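PDB 5VHV: alkylpurine DNA glycosylase AlkC from Pseudomonas fluorescens, which excises alkylated bases such as 3-methyladenine from DNA without flipping the damaged nucleotide out of the duplex, so starting base excision repair. Local coordinates for residues A[75-80]-A[111-116]; A[106-111]-A[139-144]; A[52-57]-A[88-93]; A[23-28]-A[69-74]. All coordinates share one frame; numbering follows the deposited sequence.

Overall arrangement
All four contacts join neighbouring elements of the helical part of the chain. Contact 3 is the buried one: helix 46-60 and helix 87-95 touch through a serine, with a water bridge beside it. Contact 1 is partly buried and joins two loops through an aromatic ring. Contacts 2 and 4 lie at the surface but differ in chemistry, one a lysine-aspartate salt bridge, the other wholly apolar. Helix 65-75 takes part in contact 4, and the chain leaving it in contact 1; contacts 1 and 2 share Thr111. Contact 3 touches the other three, with Leu88 against Ala76 of contact 1, Val92 against Leu107 of contact 2, and Tyr91 against Leu72 of contact 4.

Contact 1: A[75-80]-A[111-116]; sequences LAPRLN and TTFGSA
The methyl group of Ala76 sits squarely over one face of the Phe113 ring. Ala76 CB lies 3.8 Å from the centroid of the Phe113 ring and only 5° off the ring normal, an almost axial CH-pi contact. The methyl is therefore shared by the whole ring rather than by one edge: Ala76 CB is 3.9 Å from Phe113 CG and 4.1 Å from Phe113 CZ on the far side. Pro77 takes the neighbouring corner, with its backbone N 3.7 Å from Phe113 CE1 and its CB 4.0 Å from the same ring atom; the pyrrolidine ring runs obliquely to the phenyl. Between these two, the carbonyl O of Ala76 passes 3.8 Å from Phe113 CD1, so the Ala76-Pro77 peptide follows the CD1-CE1 side of the ring. A proline nitrogen has no hydrogen to offer, and nothing but van der Waals and CH-pi contact is made across the pair.

Phe113 reaches its partners because CG stands opposite its own carbonyl carbon (chi1 -64°), which carries the ring out of the 111-116 loop toward the other chain segment. That loop is tied across its base by Ala116 N, which donates to Thr111 OG1 at 2.9 Å. Tyr109 of helix 100-110 touches Ala76 and Pro77 and meets the Phe113 ring with planes about 50° apart, while Leu88 packs on Ala76 from helix 87-95. The contact thus links the chain leaving helix 65-75 to the loop after helix 100-110, within the HEAT-like helical domain of AlkC, as in AlkD.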
loop_
_atom_site.group_PDB
_atom_site.type_symbol
_atom_site.label_atom_id
_atom_site.label_comp_id
_atom_site.label_asym_id
_atom_site.label_seq_id
_atom_site.Cartn_x
_atom_site.Cartn_y
_atom_site.Cartn_z
ATOM N N LEU A 75 18.110 -14.614 -17.497
ATOM C CA LEU A 75 17.403 -15.408 -16.504
ATOM C C LEU A 75 15.981 -14.888 -16.284
ATOM O O LEU A 75 15.060 -15.681 -16.053
ATOM C CB LEU A 75 18.180 -15.396 -15.187
ATOM C CG LEU A 75 17.603 -16.276 -14.077
ATOM C CD1 LEU A 75 17.733 -17.739 -14.408
ATOM C CD2 LEU A 75 18.250 -15.932 -12.723
ATOM N N ALA A 76 15.778 -13.578 -16.382
ATOM C CA ALA A 76 14.504 -12.995 -15.956
ATOM C C ALA A 76 13.290 -13.644 -16.607
ATOM O O ALA A 76 12.383 -14.062 -15.872
ATOM C CB ALA A 76 14.536 -11.482 -16.195
ATOM N N PRO A 77 13.215 -13.804 -17.934
ATOM C CA PRO A 77 12.013 -14.429 -18.534
ATOM C C PRO A 77 11.865 -15.921 -18.256
ATOM O O PRO A 77 10.789 -16.472 -18.512
ATOM C CB PRO A 77 12.192 -14.163 -20.035
ATOM C CG PRO A 77 13.673 -13.988 -20.217
ATOM C CD PRO A 77 14.141 -13.291 -18.962
ATOM N N ARG A 78 12.894 -16.595 -17.747
ATOM C CA ARG A 78 12.824 -18.015 -17.434
ATOM C C ARG A 78 12.244 -18.303 -16.056
ATOM O O ARG A 78 11.914 -19.466 -15.777
ATOM C CB ARG A 78 14.220 -18.643 -17.524
ATOM C CG ARG A 78 14.960 -18.301 -18.812
ATOM C CD ARG A 78 16.298 -19.025 -18.902
ATOM N NE ARG A 78 16.100 -20.458 -19.012
ATOM C CZ ARG A 78 16.182 -21.158 -20.139
ATOM N NH1 ARG A 78 16.494 -20.576 -21.289
ATOM N NH2 ARG A 78 15.950 -22.457 -20.113
ATOM N N LEU A 79 12.124 -17.289 -15.198
ATOM C CA LEU A 79 11.611 -17.483 -13.846
ATOM C C LEU A 79 10.093 -17.604 -13.861
ATOM O O LEU A 79 9.410 -16.898 -14.605
ATOM C CB LEU A 79 12.031 -16.330 -12.938
ATOM C CG LEU A 79 13.549 -16.154 -12.775
ATOM C CD1 LEU A 79 13.853 -14.987 -11.851
ATOM C CD2 LEU A 79 14.182 -17.409 -12.234
ATOM N N ASN A 80 9.577 -18.514 -13.031
ATOM C CA ASN A 80 8.154 -18.843 -13.002
ATOM C C ASN A 80 7.350 -18.044 -11.978
ATOM O O ASN A 80 6.189 -18.387 -11.735
ATOM C CB ASN A 80 7.961 -20.343 -12.751
ATOM C CG ASN A 80 8.527 -20.825 -11.417
ATOM O OD1 ASN A 80 8.718 -20.054 -10.469
ATOM N ND2 ASN A 80 8.794 -22.129 -11.342
ATOM N N THR A 111 12.105 -4.385 -13.716
ATOM C CA THR A 111 10.887 -4.029 -12.998
ATOM C C THR A 111 9.635 -4.582 -13.686
ATOM O O THR A 111 8.625 -4.820 -13.007
ATOM C CB THR A 111 10.796 -2.502 -12.814
ATOM O OG1 THR A 111 9.944 -2.204 -11.699
ATOM C CG2 THR A 111 10.265 -1.796 -14.051
ATOM N N THR A 112 9.684 -4.838 -14.999
ATOM C CA THR A 112 8.532 -5.450 -15.662
ATOM C C THR A 112 8.333 -6.917 -15.274
ATOM O O THR A 112 7.213 -7.434 -15.366
ATOM C CB THR A 112 8.670 -5.332 -17.186
ATOM O OG1 THR A 112 9.772 -6.126 -17.651
ATOM C CG2 THR A 112 8.902 -3.882 -17.606
ATOM N N PHE A 113 9.375 -7.596 -14.829
ATOM C CA PHE A 113 9.281 -8.996 -14.428
ATOM C C PHE A 113 8.842 -9.152 -12.986
ATOM O O PHE A 113 8.332 -10.208 -12.605
ATOM C CB PHE A 113 10.651 -9.669 -14.626
ATOM C CG PHE A 113 11.075 -9.719 -16.059
ATOM C CD1 PHE A 113 10.676 -10.772 -16.862
ATOM C CD2 PHE A 113 11.819 -8.685 -16.625
ATOM C CE1 PHE A 113 11.036 -10.826 -18.191
ATOM C CE2 PHE A 113 12.186 -8.736 -17.957
ATOM C CZ PHE A 113 11.790 -9.799 -18.747
ATOM N N GLY A 114 9.033 -8.132 -12.176
ATOM C CA GLY A 114 8.392 -8.097 -10.887
ATOM C C GLY A 114 8.176 -6.662 -10.479
ATOM O O GLY A 114 7.181 -6.014 -10.839
ATOM N N SER A 115 9.145 -6.157 -9.734
ATOM C CA SER A 115 9.140 -4.762 -9.334
ATOM C C SER A 115 10.486 -4.362 -8.751
ATOM O O SER A 115 11.008 -5.051 -7.873
ATOM C CB SER A 115 8.056 -4.505 -8.298
ATOM O OG SER A 115 8.195 -3.186 -7.801
ATOM N N ALA A 116 11.016 -3.221 -9.185
ATOM C CA ALA A 116 12.233 -2.646 -8.639
ATOM C C ALA A 116 11.961 -1.680 -7.494
ATOM O O ALA A 116 12.854 -0.915 -7.116
ATOM C CB ALA A 116 13.030 -1.953 -9.760
#

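Contact 2: A[106-111]-A[139-144]; sequences ALKYFT and SQDDNE
The carboxylate of Asp141 is met once at each oxygen, both times from somewhat out of its plane. At OD1 the ammonium of Lys108 arrives on the syn side, 22° out of the carboxylate plane; at OD2 the backbone N of Asn143 comes in on the anti side, 25° out of it. The first of these is a salt bridge, Lys108 NZ to Asp141 OD1 at 3.0 Å. The last methylene follows closely behind the charge, Lys108 CE being 3.3 Å from the same Asp141 OD1. The second, Asn143 N to Asp141 OD2 at 2.9 Å, closes an Asx turn within the 139-144 segment.

The two side chains approach from opposite directions. Lys108 leaves helix 100-110 with CG trans to its backbone nitrogen (chi1 -179°) and stays extended to the tip, and this full length lets it span the 10.1 Å between the CA atoms of Lys108 and Asp141. Both Lys108 and Asp141 also rest on Val146 of helix 144-152. That helix begins right after Asn143, whose side chain is its N-cap, with OD1 accepting from His145 N.

An alanine in place of Asp141 is likely to leave the ammonium of Lys108 without its negative mate and the Asn143 amide without its acceptor, freeing the turn ahead of the helix to shift. The carboxylate thus has two tasks at once, and because the backbone bond helps fix its rotation, OD1 is already held toward the lysine: a surface charge pair that ties helix 100-110 to the turn that leads into helix 144-152.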
loop_
_atom_site.group_PDB
_atom_site.type_symbol
_atom_site.label_atom_id
_atom_site.label_comp_id
_atom_site.label_asym_id
_atom_site.label_seq_id
_atom_site.Cartn_x
_atom_site.Cartn_y
_atom_site.Cartn_z
ATOM N N ALA A 106 19.318 -1.626 -15.784
ATOM C CA ALA A 106 18.925 -2.945 -15.296
ATOM C C ALA A 106 17.623 -2.899 -14.498
ATOM O O ALA A 106 16.769 -3.784 -14.646
ATOM C CB ALA A 106 20.045 -3.557 -14.448
ATOM N N LEU A 107 17.458 -1.906 -13.621
ATOM C CA LEU A 107 16.220 -1.834 -12.845
ATOM C C LEU A 107 15.035 -1.573 -13.760
ATOM O O LEU A 107 13.943 -2.128 -13.564
ATOM C CB LEU A 107 16.312 -0.746 -11.767
ATOM C CG LEU A 107 17.324 -0.966 -10.638
ATOM C CD1 LEU A 107 17.268 0.207 -9.623
ATOM C CD2 LEU A 107 17.120 -2.285 -9.934
ATOM N N LYS A 108 15.236 -0.744 -14.783
ATOM C CA LYS A 108 14.132 -0.449 -15.690
ATOM C C LYS A 108 13.712 -1.708 -16.438
ATOM O O LYS A 108 12.522 -1.925 -16.704
ATOM C CB LYS A 108 14.542 0.635 -16.680
ATOM C CG LYS A 108 13.442 1.030 -17.648
ATOM C CD LYS A 108 13.960 1.967 -18.743
ATOM C CE LYS A 108 12.855 2.232 -19.744
ATOM N NZ LYS A 108 13.254 3.207 -20.802
ATOM N N TYR A 109 14.684 -2.539 -16.794
ATOM C CA TYR A 109 14.399 -3.810 -17.457
ATOM C C TYR A 109 13.744 -4.805 -16.498
ATOM O O TYR A 109 12.712 -5.409 -16.819
ATOM C CB TYR A 109 15.696 -4.385 -18.013
ATOM C CG TYR A 109 15.578 -5.800 -18.539
ATOM C CD1 TYR A 109 15.056 -6.047 -19.795
ATOM C CD2 TYR A 109 15.985 -6.885 -17.767
ATOM C CE1 TYR A 109 14.959 -7.356 -20.297
ATOM C CE2 TYR A 109 15.889 -8.185 -18.252
ATOM C CZ TYR A 109 15.394 -8.406 -19.518
ATOM O OH TYR A 109 15.284 -9.704 -19.999
ATOM N N PHE A 110 14.345 -5.007 -15.326
ATOM C CA PHE A 110 13.840 -6.011 -14.378
ATOM C C PHE A 110 12.461 -5.671 -13.812
ATOM O O PHE A 110 11.714 -6.584 -13.431
ATOM C CB PHE A 110 14.817 -6.191 -13.211
ATOM C CG PHE A 110 16.104 -6.917 -13.560
ATOM C CD1 PHE A 110 16.107 -8.030 -14.394
ATOM C CD2 PHE A 110 17.306 -6.501 -13.000
ATOM C CE1 PHE A 110 17.301 -8.687 -14.691
ATOM C CE2 PHE A 110 18.507 -7.170 -13.274
ATOM C CZ PHE A 110 18.506 -8.249 -14.129
ATOM N N THR A 111 12.105 -4.385 -13.716
ATOM C CA THR A 111 10.887 -4.029 -12.998
ATOM C C THR A 111 9.635 -4.582 -13.686
ATOM O O THR A 111 8.625 -4.820 -13.007
ATOM C CB THR A 111 10.796 -2.502 -12.814
ATOM O OG1 THR A 111 9.944 -2.204 -11.699
ATOM C CG2 THR A 111 10.265 -1.796 -14.051
ATOM N N SER A 139 8.843 8.511 -15.171
ATOM C CA SER A 139 7.442 8.894 -15.057
ATOM C C SER A 139 6.832 9.268 -16.399
ATOM O O SER A 139 5.602 9.368 -16.495
ATOM C CB SER A 139 7.289 10.056 -14.071
ATOM O OG SER A 139 7.664 11.312 -14.643
ATOM N N GLN A 140 7.659 9.486 -17.419
ATOM C CA GLN A 140 7.221 9.802 -18.763
ATOM C C GLN A 140 7.435 8.643 -19.727
ATOM O O GLN A 140 7.255 8.808 -20.932
ATOM C CB GLN A 140 7.951 11.059 -19.230
ATOM C CG GLN A 140 7.727 12.233 -18.285
ATOM C CD GLN A 140 8.762 13.314 -18.465
ATOM O OE1 GLN A 140 9.776 13.370 -17.762
ATOM N NE2 GLN A 140 8.517 14.173 -19.420
ATOM N N ASP A 141 7.753 7.459 -19.215
ATOM C CA ASP A 141 8.010 6.295 -20.056
ATOM C C ASP A 141 6.722 5.772 -20.688
ATOM O O ASP A 141 5.635 5.901 -20.120
ATOM C CB ASP A 141 8.637 5.183 -19.215
ATOM C CG ASP A 141 9.381 4.169 -20.049
ATOM O OD1 ASP A 141 10.545 4.458 -20.380
ATOM O OD2 ASP A 141 8.817 3.095 -20.386
ATOM N N ASP A 142 6.865 5.126 -21.854
ATOM C CA ASP A 142 5.718 4.497 -22.511
ATOM C C ASP A 142 5.169 3.311 -21.717
ATOM O O ASP A 142 3.997 2.952 -21.885
ATOM C CB ASP A 142 6.111 4.001 -23.905
ATOM C CG ASP A 142 6.429 5.123 -24.865
ATOM O OD1 ASP A 142 5.920 6.239 -24.666
ATOM O OD2 ASP A 142 7.179 4.873 -25.830
ATOM N N ASN A 143 6.008 2.657 -20.915
ATOM C CA ASN A 143 5.641 1.410 -20.249
ATOM C C ASN A 143 5.017 1.700 -18.887
ATOM O O ASN A 143 5.631 2.354 -18.042
ATOM C CB ASN A 143 6.868 0.516 -20.107
ATOM C CG ASN A 143 6.527 -0.882 -19.565
ATOM O OD1 ASN A 143 5.687 -1.032 -18.683
ATOM N ND2 ASN A 143 7.143 -1.900 -20.135
ATOM N N GLU A 144 3.797 1.206 -18.677
ATOM C CA GLU A 144 3.104 1.481 -17.422
ATOM C C GLU A 144 3.861 0.924 -16.220
ATOM O O GLU A 144 3.779 1.505 -15.133
ATOM C CB GLU A 144 1.680 0.923 -17.459
ATOM C CG GLU A 144 1.570 -0.578 -17.408
ATOM C CD GLU A 144 0.121 -1.035 -17.445
ATOM O OE1 GLU A 144 -0.246 -1.771 -18.369
ATOM O OE2 GLU A 144 -0.668 -0.642 -16.559
#

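Contact 3: A[52-57]-A[88-93]; sequences RVSESL and LPHYVA
Ser54, His90 and Tyr91 all carry their first side-chain atom beyond CB trans to the backbone nitrogen. In Ser54 (chi1 165°) this lays OG against the backbone of helix 87-95; in His90 (chi1 -173°) it swings the imidazole back beside the serine. Ser54 and Tyr91 are the closest backbone pair, their CA atoms 5.3 Å apart, a separation that leaves room for little more than a hydroxyl. Ser54 OG lies 3.2 Å from Tyr91 CA and 3.5 Å from Tyr91 CB. The hydroxyl also comes near the Tyr91 amide, but at too poor an angle for a hydrogen bond. Ser54 CB approaches the edge of the His90 ring in its plane, 3.6 Å from His90 CD2.

Beside this close packing the two helices share a water. It donates to Glu55 OE2 at 2.6 Å and is hydrogen-bonded to His90 NE2 at 2.8 Å, lying in the plane of the imidazole. Tyr91 continues inward to Tyr65, Thr68 and Leu72 of helix 65-75, so helix 87-95 also packs on helix 65-75.

Between the helices, then, direct contact is van der Waals and depends on the small size of serine, while polar linkage passes through the water. The nearby carboxylate of Glu55, with OE2 5.0 Å from His90 NE2, may somewhat favour a proton on the histidine.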
loop_
_atom_site.group_PDB
_atom_site.type_symbol
_atom_site.label_atom_id
_atom_site.label_comp_id
_atom_site.label_asym_id
_atom_site.label_seq_id
_atom_site.Cartn_x
_atom_site.Cartn_y
_atom_site.Cartn_z
ATOM N N ARG A 52 18.839 -13.584 0.160
ATOM C CA ARG A 52 19.797 -14.686 0.186
ATOM C C ARG A 52 20.076 -15.223 -1.218
ATOM O O ARG A 52 21.227 -15.520 -1.548
ATOM C CB ARG A 52 19.295 -15.793 1.102
ATOM C CG ARG A 52 20.156 -17.088 1.104
ATOM C CD ARG A 52 21.540 -16.894 1.727
ATOM N NE ARG A 52 21.496 -16.726 3.182
ATOM C CZ ARG A 52 21.353 -17.710 4.055
ATOM N NH1 ARG A 52 21.221 -18.958 3.623
ATOM N NH2 ARG A 52 21.326 -17.456 5.358
ATOM N N VAL A 53 19.055 -15.307 -2.079
ATOM C CA VAL A 53 19.286 -15.815 -3.434
ATOM C C VAL A 53 20.296 -14.935 -4.167
ATOM O O VAL A 53 21.209 -15.424 -4.836
ATOM C CB VAL A 53 17.963 -15.914 -4.213
ATOM C CG1 VAL A 53 18.233 -16.206 -5.679
ATOM C CG2 VAL A 53 17.063 -16.999 -3.604
ATOM N N SER A 54 20.130 -13.621 -4.069
ATOM C CA SER A 54 21.060 -12.691 -4.702
ATOM C C SER A 54 22.469 -12.841 -4.142
ATOM O O SER A 54 23.454 -12.882 -4.899
ATOM C CB SER A 54 20.547 -11.256 -4.516
ATOM O OG SER A 54 21.532 -10.287 -4.799
ATOM N N GLU A 55 22.590 -12.939 -2.816
ATOM C CA GLU A 55 23.893 -13.109 -2.187
ATOM C C GLU A 55 24.544 -14.414 -2.618
ATOM O O GLU A 55 25.764 -14.483 -2.806
ATOM C CB GLU A 55 23.752 -13.092 -0.668
ATOM C CG GLU A 55 23.204 -11.791 -0.143
ATOM C CD GLU A 55 22.772 -11.882 1.306
ATOM O OE1 GLU A 55 22.971 -12.955 1.907
ATOM O OE2 GLU A 55 22.258 -10.874 1.850
ATOM N N SER A 56 23.750 -15.476 -2.713
ATOM C CA SER A 56 24.301 -16.772 -3.080
ATOM C C SER A 56 24.811 -16.753 -4.506
ATOM O O SER A 56 25.873 -17.320 -4.800
ATOM C CB SER A 56 23.243 -17.859 -2.914
ATOM O OG SER A 56 22.771 -17.899 -1.578
ATOM N N LEU A 57 24.071 -16.102 -5.403
ATOM C CA LEU A 57 24.557 -15.950 -6.770
ATOM C C LEU A 57 25.875 -15.193 -6.781
ATOM O O LEU A 57 26.843 -15.615 -7.421
ATOM C CB LEU A 57 23.516 -15.236 -7.634
ATOM C CG LEU A 57 22.257 -16.049 -7.930
ATOM C CD1 LEU A 57 21.190 -15.135 -8.507
ATOM C CD2 LEU A 57 22.550 -17.209 -8.855
ATOM N N LEU A 88 16.302 -10.139 -8.533
ATOM C CA LEU A 88 17.090 -9.532 -9.603
ATOM C C LEU A 88 17.341 -8.055 -9.329
ATOM O O LEU A 88 18.506 -7.639 -9.316
ATOM C CB LEU A 88 16.402 -9.768 -10.952
ATOM C CG LEU A 88 16.263 -11.241 -11.316
ATOM C CD1 LEU A 88 15.229 -11.379 -12.439
ATOM C CD2 LEU A 88 17.622 -11.780 -11.717
ATOM N N PRO A 89 16.333 -7.219 -9.095
ATOM C CA PRO A 89 16.647 -5.845 -8.662
ATOM C C PRO A 89 17.453 -5.792 -7.378
ATOM O O PRO A 89 18.303 -4.905 -7.220
ATOM C CB PRO A 89 15.258 -5.190 -8.509
ATOM C CG PRO A 89 14.280 -6.285 -8.621
ATOM C CD PRO A 89 14.890 -7.416 -9.339
ATOM N N HIS A 90 17.258 -6.744 -6.465
ATOM C CA HIS A 90 18.061 -6.748 -5.253
ATOM C C HIS A 90 19.546 -6.888 -5.572
ATOM O O HIS A 90 20.385 -6.218 -4.956
ATOM C CB HIS A 90 17.637 -7.867 -4.309
ATOM C CG HIS A 90 18.324 -7.799 -2.982
ATOM N ND1 HIS A 90 17.966 -6.897 -1.998
ATOM C CD2 HIS A 90 19.399 -8.471 -2.504
ATOM C CE1 HIS A 90 18.778 -7.044 -0.959
ATOM N NE2 HIS A 90 19.651 -7.997 -1.243
ATOM N N TYR A 91 19.882 -7.756 -6.531
ATOM C CA TYR A 91 21.275 -7.915 -6.931
ATOM C C TYR A 91 21.842 -6.586 -7.424
ATOM O O TYR A 91 22.966 -6.206 -7.086
ATOM C CB TYR A 91 21.362 -9.018 -8.003
ATOM C CG TYR A 91 22.772 -9.302 -8.453
ATOM C CD1 TYR A 91 23.382 -8.469 -9.361
ATOM C CD2 TYR A 91 23.494 -10.403 -7.970
ATOM C CE1 TYR A 91 24.668 -8.674 -9.762
ATOM C CE2 TYR A 91 24.796 -10.614 -8.372
ATOM C CZ TYR A 91 25.369 -9.745 -9.274
ATOM O OH TYR A 91 26.669 -9.903 -9.694
ATOM N N VAL A 92 21.050 -5.835 -8.186
ATOM C CA VAL A 92 21.508 -4.548 -8.705
ATOM C C VAL A 92 21.760 -3.562 -7.564
ATOM O O VAL A 92 22.756 -2.828 -7.555
ATOM C CB VAL A 92 20.471 -4.001 -9.710
ATOM C CG1 VAL A 92 20.798 -2.570 -10.093
ATOM C CG2 VAL A 92 20.384 -4.898 -10.923
ATOM N N ALA A 93 20.823 -3.471 -6.621
ATOM C CA ALA A 93 21.010 -2.554 -5.494
ATOM C C ALA A 93 22.202 -2.950 -4.631
ATOM O O ALA A 93 22.890 -2.078 -4.079
ATOM C CB ALA A 93 19.748 -2.507 -4.648
HETATM O O HOH W 1 21.551 -8.559 0.805
#

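Contact 4: A[23-28]-A[69-74]; sequences AVYPAF and LTLLYA
Leu71 points its CD1 methyl onto the face of the Tyr25 ring, where the end of helix 11-24 packs on helix 65-75 in the all-helical superhelix. The contact is CH-pi: Leu71 CD1 is 3.9 Å from the centroid of the Tyr25 ring, displaced 28° from the normal toward CG and CD2, and the two side chains lie at a slant to each other. The opposite face of the ring lies against the backbone of Ala27 and Phe28, in the type I turn that runs from Tyr25 to Phe28, so the phenol is sandwiched between its own turn and the leucine. Tyr25 CG stands trans to its backbone nitrogen (chi1 178°), which folds the ring back over that turn. The other leucine methyl, Leu71 CD2, lies 4.0 Å from Tyr25 CB, and Leu71 CD2 is also 3.9 Å from Val24 O.

An alanine instead of Leu71 would probably take the methyl from that face of the Tyr25 ring and open a gap next to Val24. Val24 itself faces the helix with both branches. Val24 CG2 lies over the backbone, 3.9 Å from Leu71 O, while Val24 CG1 meets the next helical turn, 3.8 Å from Ala74 CB.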
loop_
_atom_site.group_PDB
_atom_site.type_symbol
_atom_site.label_atom_id
_atom_site.label_comp_id
_atom_site.label_asym_id
_atom_site.label_seq_id
_atom_site.Cartn_x
_atom_site.Cartn_y
_atom_site.Cartn_z
ATOM N N ALA A 23 20.933 -23.129 -17.379
ATOM C CA ALA A 23 20.512 -23.026 -18.772
ATOM C C ALA A 23 21.120 -21.799 -19.442
ATOM O O ALA A 23 21.499 -21.861 -20.616
ATOM C CB ALA A 23 18.982 -22.991 -18.879
ATOM N N VAL A 24 21.224 -20.674 -18.723
ATOM C CA VAL A 24 21.817 -19.475 -19.325
ATOM C C VAL A 24 23.336 -19.446 -19.170
ATOM O O VAL A 24 24.013 -18.688 -19.884
ATOM C CB VAL A 24 21.229 -18.165 -18.760
ATOM C CG1 VAL A 24 19.701 -18.178 -18.836
ATOM C CG2 VAL A 24 21.678 -17.894 -17.340
ATOM N N TYR A 25 23.889 -20.274 -18.287
ATOM C CA TYR A 25 25.302 -20.195 -17.916
ATOM C C TYR A 25 25.764 -21.606 -17.603
ATOM O O TYR A 25 25.731 -22.048 -16.448
ATOM C CB TYR A 25 25.490 -19.266 -16.719
ATOM C CG TYR A 25 26.896 -19.125 -16.181
ATOM C CD1 TYR A 25 28.011 -19.192 -17.020
ATOM C CD2 TYR A 25 27.107 -18.923 -14.832
ATOM C CE1 TYR A 25 29.295 -19.047 -16.512
ATOM C CE2 TYR A 25 28.394 -18.781 -14.313
ATOM C CZ TYR A 25 29.475 -18.836 -15.157
ATOM O OH TYR A 25 30.752 -18.692 -14.619
ATOM N N PRO A 26 26.185 -22.359 -18.622
ATOM C CA PRO A 26 26.433 -23.797 -18.422
ATOM C C PRO A 26 27.431 -24.111 -17.322
ATOM O O PRO A 26 27.277 -25.129 -16.641
ATOM C CB PRO A 26 26.935 -24.246 -19.802
ATOM C CG PRO A 26 26.233 -23.348 -20.741
ATOM C CD PRO A 26 26.149 -22.003 -20.051
ATOM N N ALA A 27 28.431 -23.261 -17.107
ATOM C CA ALA A 27 29.446 -23.481 -16.084
ATOM C C ALA A 27 29.002 -23.034 -14.688
ATOM O O ALA A 27 29.812 -23.038 -13.758
ATOM C CB ALA A 27 30.736 -22.756 -16.479
ATOM N N PHE A 28 27.735 -22.683 -14.513
ATOM C CA PHE A 28 27.240 -22.210 -13.221
ATOM C C PHE A 28 27.504 -23.231 -12.121
ATOM O O PHE A 28 27.248 -24.429 -12.283
ATOM C CB PHE A 28 25.737 -21.945 -13.325
ATOM C CG PHE A 28 25.083 -21.441 -12.030
ATOM C CD1 PHE A 28 25.520 -20.283 -11.394
ATOM C CD2 PHE A 28 24.008 -22.139 -11.470
ATOM C CE1 PHE A 28 24.904 -19.823 -10.208
ATOM C CE2 PHE A 28 23.390 -21.690 -10.291
ATOM C CZ PHE A 28 23.837 -20.529 -9.664
ATOM N N LEU A 69 25.281 -9.340 -14.926
ATOM C CA LEU A 69 24.016 -8.730 -15.341
ATOM C C LEU A 69 23.536 -9.316 -16.665
ATOM O O LEU A 69 22.338 -9.561 -16.846
ATOM C CB LEU A 69 24.158 -7.210 -15.459
ATOM C CG LEU A 69 24.086 -6.354 -14.198
ATOM C CD1 LEU A 69 24.069 -4.897 -14.633
ATOM C CD2 LEU A 69 22.871 -6.678 -13.328
ATOM N N THR A 70 24.457 -9.553 -17.596
ATOM C CA THR A 70 24.070 -10.177 -18.860
ATOM C C THR A 70 23.365 -11.509 -18.621
ATOM O O THR A 70 22.332 -11.792 -19.243
ATOM C CB THR A 70 25.298 -10.349 -19.751
ATOM O OG1 THR A 70 25.791 -9.048 -20.094
ATOM C CG2 THR A 70 24.959 -11.113 -21.030
ATOM N N LEU A 71 23.892 -12.333 -17.712
ATOM C CA LEU A 71 23.229 -13.598 -17.394
ATOM C C LEU A 71 21.858 -13.356 -16.774
ATOM O O LEU A 71 20.896 -14.069 -17.072
ATOM C CB LEU A 71 24.067 -14.423 -16.433
ATOM C CG LEU A 71 25.483 -14.780 -16.887
ATOM C CD1 LEU A 71 26.161 -15.610 -15.822
ATOM C CD2 LEU A 71 25.467 -15.532 -18.219
ATOM N N LEU A 72 21.768 -12.386 -15.871
ATOM C CA LEU A 72 20.516 -12.159 -15.164
ATOM C C LEU A 72 19.442 -11.580 -16.089
ATOM O O LEU A 72 18.246 -11.858 -15.902
ATOM C CB LEU A 72 20.776 -11.252 -13.968
ATOM C CG LEU A 72 21.741 -11.822 -12.893
ATOM C CD1 LEU A 72 21.896 -10.805 -11.771
ATOM C CD2 LEU A 72 21.260 -13.156 -12.317
ATOM N N TYR A 73 19.836 -10.786 -17.093
ATOM C CA TYR A 73 18.882 -10.385 -18.121
ATOM C C TYR A 73 18.268 -11.605 -18.797
ATOM O O TYR A 73 17.059 -11.634 -19.059
ATOM C CB TYR A 73 19.550 -9.504 -19.175
ATOM C CG TYR A 73 19.541 -8.006 -18.933
ATOM C CD1 TYR A 73 20.031 -7.458 -17.750
ATOM C CD2 TYR A 73 19.054 -7.131 -19.910
ATOM C CE1 TYR A 73 20.046 -6.081 -17.548
ATOM C CE2 TYR A 73 19.064 -5.753 -19.727
ATOM C CZ TYR A 73 19.558 -5.229 -18.543
ATOM O OH TYR A 73 19.573 -3.857 -18.361
ATOM N N ALA A 74 19.091 -12.616 -19.118
ATOM C CA ALA A 74 18.558 -13.814 -19.758
ATOM C C ALA A 74 17.757 -14.660 -18.786
ATOM O O ALA A 74 16.803 -15.336 -19.194
ATOM C CB ALA A 74 19.680 -14.648 -20.361
#